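Local coordinates for LbpB B-lobe (Moraxella bovis, PDB 3UAQ), which probably binds host lactoferrin at the bacterial surface as the N-lobe of a lipoprotein, at residues R64-D69 with K146-G151. Sequence-based numbering, arbitrary orientation.
Sequences RNQAYD and KQYTKG
Arg64 and Asn65 meet the Tyr148 ring where two antiparallel-running pieces of the N-lobe handle domain lie side by side. Residues 64-69 are mostly loop, and 146-149 lie at the start of strand 146-159 of the handle sheet, which is broken by a bulge or short loop. No clear hydrogen bond joins them; the contact is mainly side-chain packing.

Tyr148 meets three residues of the 64-69 segment. Arg64 CB comes in at the ring edge, near its plane, 3.4 Å from Tyr148 CD1. Asn65 O approaches the same ring obliquely, 3.0 Å from Tyr148 CE1. Tyr148 CB points toward 64-69, and with CG anti to the carbonyl carbon (chi1 -74°) the ring lies beside Arg64 CB and Asn65 O. Beyond CB the Arg64 chain bends at chi2 and chi3. Its guanidinium lies near the carbonyls of Thr149 and Gly151, but the modelled approach there is too short to trust. Its plane is tilted 24° from the tyrosine ring, and Tyr148 CB lies over one face.

Gln66 crosses Tyr148 from farther along the chain, with CG 4.0 Å from Tyr148 CE2. Its NE2 rests against the backbone of Lys146, 3.6 Å from CA. Gln66 CA makes a CA-H...O contact of 3.4 Å to Gln147 O, with an angle of 151° at the hydrogen. Beside it, Ala67 CB packs on Gln147 CB at 3.8 Å.

Backbone bonds hold both pieces from outside: Tyr148 pairs with Ile136 of strand 135-138, and Ala67 with Leu76. Lys146 NZ turns to Asp139 OD2 in a salt bridge and to Gln144 O in a hydrogen bond.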
# COMPACT_ATOMS: atom_id res chain seq x y z
N ARG A 64 13.40 2.79 -22.33
CA ARG A 64 14.84 2.75 -22.06
C ARG A 64 15.70 3.03 -23.29
O ARG A 64 15.21 3.02 -24.42
CB ARG A 64 15.21 1.42 -21.39
CG ARG A 64 14.92 1.39 -19.90
CD ARG A 64 13.80 0.43 -19.54
NE ARG A 64 14.29 -0.71 -18.76
CZ ARG A 64 14.56 -1.91 -19.27
NH1 ARG A 64 14.38 -2.14 -20.56
NH2 ARG A 64 15.01 -2.88 -18.48
N ASN A 65 16.99 3.30 -23.06
CA ASN A 65 17.89 3.80 -24.09
C ASN A 65 18.77 2.70 -24.68
O ASN A 65 18.27 1.67 -25.16
CB ASN A 65 18.78 4.90 -23.50
CG ASN A 65 18.97 6.08 -24.44
OD1 ASN A 65 18.12 6.37 -25.27
ND2 ASN A 65 20.10 6.79 -24.30
N GLN A 66 20.08 2.91 -24.65
CA GLN A 66 21.00 1.88 -25.10
C GLN A 66 22.49 2.16 -24.94
O GLN A 66 22.98 2.43 -23.83
CB GLN A 66 20.69 1.49 -26.54
CG GLN A 66 20.70 -0.02 -26.79
CD GLN A 66 20.68 -0.35 -28.26
OE1 GLN A 66 19.71 -0.08 -28.96
NE2 GLN A 66 21.77 -0.94 -28.75
N ALA A 67 23.20 2.10 -26.07
CA ALA A 67 24.62 1.78 -26.09
C ALA A 67 25.36 2.31 -27.31
O ALA A 67 24.77 2.96 -28.17
CB ALA A 67 24.80 0.29 -25.99
N TYR A 68 26.65 1.97 -27.39
CA TYR A 68 27.59 2.71 -28.22
C TYR A 68 28.38 1.88 -29.24
O TYR A 68 28.78 0.75 -28.95
CB TYR A 68 28.55 3.46 -27.30
CG TYR A 68 29.53 4.37 -28.01
CD1 TYR A 68 29.12 5.58 -28.55
CD2 TYR A 68 30.87 4.02 -28.12
CE1 TYR A 68 30.02 6.42 -29.19
CE2 TYR A 68 31.77 4.85 -28.75
CZ TYR A 68 31.34 6.05 -29.29
OH TYR A 68 32.24 6.89 -29.92
N ASP A 69 28.62 2.46 -30.41
CA ASP A 69 29.29 1.76 -31.51
C ASP A 69 30.76 2.18 -31.63
O ASP A 69 31.07 3.25 -32.18
CB ASP A 69 28.55 2.04 -32.82
CG ASP A 69 28.99 1.12 -33.94
OD1 ASP A 69 30.21 0.94 -34.11
OD2 ASP A 69 28.11 0.59 -34.66
N LYS A 146 23.11 -4.40 -27.44
CA LYS A 146 22.17 -3.73 -26.54
C LYS A 146 22.68 -3.60 -25.11
O LYS A 146 23.46 -4.43 -24.63
CB LYS A 146 20.81 -4.44 -26.57
CG LYS A 146 20.09 -4.31 -27.91
CD LYS A 146 19.22 -5.54 -28.19
CE LYS A 146 18.69 -5.55 -29.62
NZ LYS A 146 19.69 -6.06 -30.60
N GLN A 147 22.23 -2.55 -24.45
CA GLN A 147 22.53 -2.34 -23.04
C GLN A 147 21.42 -1.51 -22.41
O GLN A 147 21.37 -0.28 -22.56
CB GLN A 147 23.87 -1.64 -22.88
CG GLN A 147 24.30 -1.47 -21.44
CD GLN A 147 25.75 -1.05 -21.32
OE1 GLN A 147 26.51 -1.14 -22.29
NE2 GLN A 147 26.14 -0.59 -20.14
N TYR A 148 20.52 -2.19 -21.71
CA TYR A 148 19.36 -1.55 -21.11
C TYR A 148 19.42 -1.59 -19.59
O TYR A 148 19.82 -2.59 -19.00
CB TYR A 148 18.08 -2.24 -21.58
CG TYR A 148 17.68 -1.93 -23.01
CD1 TYR A 148 16.79 -0.91 -23.29
CD2 TYR A 148 18.20 -2.66 -24.07
CE1 TYR A 148 16.43 -0.61 -24.60
CE2 TYR A 148 17.83 -2.38 -25.38
CZ TYR A 148 16.95 -1.35 -25.63
OH TYR A 148 16.58 -1.06 -26.93
N THR A 149 19.03 -0.50 -18.96
CA THR A 149 18.91 -0.48 -17.51
C THR A 149 18.03 -1.64 -17.04
O THR A 149 16.91 -1.79 -17.51
CB THR A 149 18.34 0.86 -17.02
OG1 THR A 149 19.40 1.83 -16.94
CG2 THR A 149 17.69 0.71 -15.65
N LYS A 150 18.55 -2.47 -16.14
CA LYS A 150 17.81 -3.65 -15.69
C LYS A 150 16.55 -3.31 -14.90
O LYS A 150 16.58 -2.50 -13.97
CB LYS A 150 18.70 -4.58 -14.87
CG LYS A 150 17.93 -5.72 -14.21
CD LYS A 150 18.84 -6.58 -13.36
CE LYS A 150 18.09 -7.76 -12.76
NZ LYS A 150 18.95 -8.53 -11.81
N GLY A 151 15.45 -3.97 -15.27
CA GLY A 151 14.17 -3.77 -14.62
C GLY A 151 13.14 -3.17 -15.56
O GLY A 151 13.46 -2.78 -16.68